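Local coordinates for ferripyochelin binding protein (Salmonella enterica subsp. enterica serovar Typhimurium, PDB 3R3R), which binds zinc and belongs to the gamma-class carbonic anhydrase family, although its physiological role is not settled, at residues V96-H99 and G100-I103; V107-G110 and M111-V115. All coordinates share one frame; numbering follows the deposited sequence. Where two conformers were deposited one is given.

Contact 1 (V96-H99 and G100-I103). With ZN (zinc ion), chain B.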
ATOM      1  N   VAL A  96       6.634  -4.531  -3.674  1.00  7.30           N
ATOM      2  CA  VAL A  96       6.997  -3.574  -2.639  1.00  7.94           C
ATOM      3  C   VAL A  96       6.766  -4.162  -1.249  1.00  7.10           C
ATOM      4  O   VAL A  96       5.817  -4.932  -1.033  1.00  8.27           O
ATOM      5  CB  VAL A  96       6.228  -2.248  -2.855  1.00  7.79           C
ATOM      6  CG1 VAL A  96       6.260  -1.376  -1.609  1.00  9.23           C
ATOM      7  CG2 VAL A  96       6.833  -1.519  -4.042  1.00  8.73           C
ATOM      8  N   MET A  97       7.660  -3.823  -0.325  1.00  7.19           N
ATOM      9  CA  MET A  97       7.545  -4.185   1.080  1.00  6.64           C
ATOM     10  C   MET A  97       7.174  -2.941   1.873  1.00  7.04           C
ATOM     11  O   MET A  97       7.978  -1.995   1.932  1.00  8.11           O
ATOM     12  CB  MET A  97       8.925  -4.666   1.544  1.00  8.36           C
ATOM     13  CG  MET A  97       9.006  -5.074   3.006  1.00  8.60           C
ATOM     14  SD  MET A  97       8.112  -6.590   3.358  1.00 10.11           S
ATOM     15  CE  MET A  97       6.912  -6.021   4.562  1.00 11.38           C
ATOM     16  N   LEU A  98       5.980  -2.923   2.466  1.00  7.80           N
ATOM     17  CA  LEU A  98       5.561  -1.799   3.324  1.00  8.38           C
ATOM     18  C   LEU A  98       5.394  -2.319   4.723  1.00  7.58           C
ATOM     19  O   LEU A  98       4.686  -3.315   4.925  1.00  8.83           O
ATOM     20  CB  LEU A  98       4.221  -1.213   2.867  1.00  8.97           C
ATOM     21  CG  LEU A  98       4.182  -0.613   1.454  1.00  8.74           C
ATOM     22  CD1 LEU A  98       2.780  -0.046   1.175  1.00 10.35           C
ATOM     23  CD2 LEU A  98       5.261   0.425   1.238  1.00  9.40           C
ATOM     24  N   HIS A  99       6.005  -1.655   5.694  1.00  8.51           N
ATOM     25  CA  HIS A  99       5.938  -2.140   7.064  1.00  8.19           C
ATOM     26  C   HIS A  99       5.709  -0.971   8.009  1.00  8.27           C
ATOM     27  O   HIS A  99       6.608  -0.160   8.219  1.00  9.46           O
ATOM     28  CB  HIS A  99       7.220  -2.881   7.466  1.00  9.29           C
ATOM     29  CG  HIS A  99       6.994  -3.934   8.512  1.00  9.35           C
ATOM     30  ND1 HIS A  99       6.899  -3.653   9.858  1.00 10.49           N
ATOM     31  CD2 HIS A  99       6.775  -5.266   8.392  1.00  9.15           C
ATOM     32  CE1 HIS A  99       6.658  -4.775  10.517  1.00 11.08           C
ATOM     33  NE2 HIS A  99       6.601  -5.774   9.654  1.00 10.14           N
ATOM     34  N   GLY A 100       4.510  -0.872   8.582  1.00  9.46           N
ATOM     35  CA  GLY A 100       4.259   0.049   9.675  1.00 10.88           C
ATOM     36  C   GLY A 100       4.482   1.519   9.377  1.00 10.53           C
ATOM     37  O   GLY A 100       4.796   2.290  10.281  1.00 11.32           O
ATOM     38  N   CYS A 101       4.275   1.925   8.130  1.00 10.37           N
ATOM     39  CA  CYS A 101       4.560   3.287   7.700  1.00 10.14           C
ATOM     40  C   CYS A 101       3.267   4.048   7.400  1.00 10.28           C
ATOM     41  O   CYS A 101       2.167   3.469   7.445  1.00 11.42           O
ATOM     42  CB  CYS A 101       5.486   3.264   6.483  1.00 10.85           C
ATOM     43  SG  CYS A 101       4.857   2.273   5.090  1.00 11.11           S
ATOM     44  N   THR A 102       3.412   5.341   7.117  1.00 10.46           N
ATOM     45  CA  THR A 102       2.288   6.184   6.733  1.00 11.70           C
ATOM     46  C   THR A 102       2.586   6.770   5.369  1.00 10.86           C
ATOM     47  O   THR A 102       3.654   7.361   5.161  1.00 12.49           O
ATOM     48  CB  THR A 102       2.102   7.325   7.743  1.00 14.21           C
ATOM     49  OG1 THR A 102       1.842   6.750   9.018  1.00 14.67           O
ATOM     50  CG2 THR A 102       0.929   8.247   7.365  1.00 16.97           C
ATOM     51  N   ILE A 103       1.657   6.581   4.438  1.00 11.27           N
ATOM     52  CA  ILE A 103       1.800   7.095   3.092  1.00 11.67           C
ATOM     53  C   ILE A 103       0.612   7.992   2.808  1.00 12.88           C
ATOM     54  O   ILE A 103      -0.522   7.606   3.057  1.00 13.61           O
ATOM     55  CB  ILE A 103       1.845   5.953   2.077  1.00 11.63           C
ATOM     56  CG1 ILE A 103       3.025   5.040   2.397  1.00 14.34           C
ATOM     57  CG2 ILE A 103       1.900   6.514   0.653  1.00 12.23           C
ATOM     58  CD1 ILE A 103       3.150   3.855   1.472  1.00 14.27           C
TER
HETATM   59 ZN    ZN B 185       6.342  -7.736  10.046  1.00 11.06          ZN
HETATM   60  O   HOH W   1       6.305  -7.042  12.236  1.00 17.48           O
HETATM   61  O   HOH W   2       6.893  -9.124  11.356  1.00 15.26           O
HETATM   62  O   HOH W   3       8.579  -7.350  10.516  1.00 20.78           O
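Leu98 and Ile103 meet across a corner of a left-handed beta-helix, where strand 97-99 turns into strand 102-103 of the next face. The apolar contacts lie inside the coil. Leu98 CD1 is 3.9 Å from Ile103 CD1, and CD2 of the same leucine is almost as near, so the isoleucine tip sits against both methyls. The two side chains run at about a right angle to each other. Cys101 lies on the inner side of the corner, nearer the turn. Its side chain points inward, and chi1 of 55° sets SG between its own backbone N and carbonyl carbon, 4.2 Å from Leu98 CB. Leu84 and Val115, from the neighbouring coils, also touch both Leu98 and Cys101.

The turn itself is made by Gly100, whose phi of 60° is readily adopted by glycine.

Metal binding lies on the outer side. The His99 side chain leaves the corner with CG anti to its backbone N, chi1 -152°. Its ND1 is hydrogen-bonded to Asp117, which would fix the rotation of the ring. His70 of the same chain and three waters share the zinc ion. Water 1 lies at the ring edge, in its plane, and His99 NE2 binds the zinc at 2.0 Å.

Contact 2 (V107-G110 and M111-V115)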
ATOM      1  N   VAL A 107       0.917   9.105  -4.064  1.00 11.80           N
ATOM      2  CA  VAL A 107       2.311   8.702  -3.921  1.00 10.91           C
ATOM      3  C   VAL A 107       2.523   7.496  -4.812  1.00 10.23           C
ATOM      4  O   VAL A 107       1.662   6.607  -4.876  1.00 10.91           O
ATOM      5  CB  VAL A 107       2.622   8.327  -2.452  1.00 11.47           C
ATOM      6  CG1 VAL A 107       4.008   7.680  -2.307  1.00 11.63           C
ATOM      7  CG2 VAL A 107       2.493   9.565  -1.573  1.00 11.71           C
ATOM      8  N   LEU A 108       3.645   7.479  -5.518  1.00 10.43           N
ATOM      9  CA  LEU A 108       4.043   6.303  -6.290  0.50 11.26           C
ATOM     10  C   LEU A 108       5.270   5.710  -5.592  1.00 10.01           C
ATOM     11  O   LEU A 108       6.310   6.319  -5.511  1.00 11.35           O
ATOM     12  CB  LEU A 108       4.359   6.709  -7.731  0.50 14.63           C
ATOM     13  CG  LEU A 108       4.993   5.647  -8.637  0.50 18.65           C
ATOM     14  CD1 LEU A 108       4.104   4.501  -8.730  0.50 19.54           C
ATOM     15  CD2 LEU A 108       5.270   6.224 -10.007  0.50 19.98           C
ATOM     16  N   VAL A 109       5.119   4.459  -5.162  1.00  9.36           N
ATOM     17  CA  VAL A 109       6.215   3.723  -4.540  1.00  9.84           C
ATOM     18  C   VAL A 109       6.788   2.769  -5.590  1.00  9.59           C
ATOM     19  O   VAL A 109       6.130   1.796  -5.981  1.00 11.08           O
ATOM     20  CB  VAL A 109       5.773   2.931  -3.303  1.00 10.60           C
ATOM     21  CG1 VAL A 109       6.997   2.291  -2.615  1.00 11.72           C
ATOM     22  CG2 VAL A 109       5.025   3.835  -2.297  1.00 11.95           C
ATOM     23  N   GLY A 110       7.986   3.071  -6.077  1.00  9.33           N
ATOM     24  CA  GLY A 110       8.548   2.297  -7.174  1.00  9.15           C
ATOM     25  C   GLY A 110       8.727   0.825  -6.839  1.00  8.39           C
ATOM     26  O   GLY A 110       9.043   0.457  -5.701  1.00  8.82           O
ATOM     27  N   MET A 111       8.549  -0.012  -7.850  1.00  8.37           N
ATOM     28  CA  MET A 111       8.596  -1.450  -7.685  1.00  7.91           C
ATOM     29  C   MET A 111       9.875  -1.895  -6.967  1.00  7.15           C
ATOM     30  O   MET A 111      10.959  -1.335  -7.183  1.00  7.85           O
ATOM     31  CB  MET A 111       8.463  -2.143  -9.058  1.00  8.84           C
ATOM     32  CG  MET A 111       9.620  -1.917 -10.006  1.00  9.55           C
ATOM     33  SD  MET A 111       9.202  -2.492 -11.685  1.00 10.35           S
ATOM     34  CE  MET A 111       8.508  -0.994 -12.372  1.00 12.20           C
ATOM     35  N   GLY A 112       9.744  -2.898  -6.108  1.00  7.77           N
ATOM     36  CA  GLY A 112      10.888  -3.461  -5.423  1.00  8.99           C
ATOM     37  C   GLY A 112      11.413  -2.627  -4.259  1.00  8.37           C
ATOM     38  O   GLY A 112      12.458  -2.942  -3.709  1.00 11.08           O
ATOM     39  N   SER A 113      10.715  -1.561  -3.886  1.00  7.51           N
ATOM     40  CA  SER A 113      11.142  -0.733  -2.763  1.00  8.03           C
ATOM     41  C   SER A 113      10.712  -1.298  -1.415  1.00  7.04           C
ATOM     42  O   SER A 113       9.852  -2.172  -1.341  1.00  7.85           O
ATOM     43  CB  SER A 113      10.586   0.687  -2.901  1.00  8.73           C
ATOM     44  OG  SER A 113      11.126   1.348  -4.032  1.00  9.46           O
ATOM     45  N   ILE A 114      11.336  -0.771  -0.359  1.00  7.56           N
ATOM     46  CA  ILE A 114      11.062  -1.143   1.024  1.00  7.89           C
ATOM     47  C   ILE A 114      10.815   0.150   1.800  1.00  7.49           C
ATOM     48  O   ILE A 114      11.629   1.076   1.717  1.00  8.54           O
ATOM     49  CB  ILE A 114      12.271  -1.881   1.656  1.00  8.43           C
ATOM     50  CG1 ILE A 114      12.605  -3.151   0.860  1.00  9.35           C
ATOM     51  CG2 ILE A 114      11.998  -2.155   3.147  1.00  9.97           C
ATOM     52  CD1 ILE A 114      13.939  -3.780   1.237  1.00 10.99           C
ATOM     53  N   VAL A 115       9.713   0.210   2.554  1.00  7.91           N
ATOM     54  CA  VAL A 115       9.403   1.377   3.388  1.00  8.26           C
ATOM     55  C   VAL A 115       9.159   0.871   4.802  1.00  8.73           C
ATOM     56  O   VAL A 115       8.291   0.016   4.999  1.00  9.95           O
ATOM     57  CB  VAL A 115       8.163   2.157   2.868  1.00  9.62           C
ATOM     58  CG1 VAL A 115       7.950   3.409   3.720  1.00 10.58           C
ATOM     59  CG2 VAL A 115       8.315   2.509   1.380  1.00  9.88           C
TER
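Gly110 to Ser113 form a type II beta turn, closed by a hydrogen bond from Ser113 N to Gly110 O (3.2 Å, N-H...O angle 139°). The turn is a corner of the left-handed beta-helix and joins strand 107-109 to strand 114-115. Gly112 takes the third position with a positive phi, which suits glycine.

The Ser113 side chain doubles the grip on the same carbonyl. Its OG lies beside its own backbone N, chi1 -65°, and donates to Gly110 O at 2.8 Å. This hydroxyl stands above the carbonyl plane, 36° out of it. Ser113 N approaches from the same face but is less tilted. Thus two donors of one residue hold one oxygen. Ser113 OG is also hydrogen-bonded to Ser131 N on the following coil, so the buried hydroxyl ties the turn to its neighbour.

Apolar packing lies on the inner side of the corner. Val109 CG1, anti to its backbone N, lies 3.9 Å from Ser113 CB. Val96 of the preceding coil also packs on Val109. Deeper inside, the same Val109 methyl CG1 reaches Val115 CG2 at 4.2 Å.

Contact 1 and contact 2 are two corners of the left-handed beta-helix, separated by the corner between strands 102-103 and 107-109, with centres about 9 Å apart. Contact 1 comes first along the chain. It ends on strand 102-103, and the chain then enters strand 107-109, where contact 2 begins. After the corner at 110-113 the chain returns to the face of strand 97-99. Strands 97-99 and 114-115 are therefore parallel neighbours in one sheet. Probable hydrogen bonds join Met97 O to Val115 N and His99 N to Val115 O, both at 2.9 Å. Inside, Cys101 SG packs on Val115 CG1. The strand carrying the zinc ligand His99 is thus flanked in its sheet by the next coil, whose Val115 side chain stays about 12 Å from the metal.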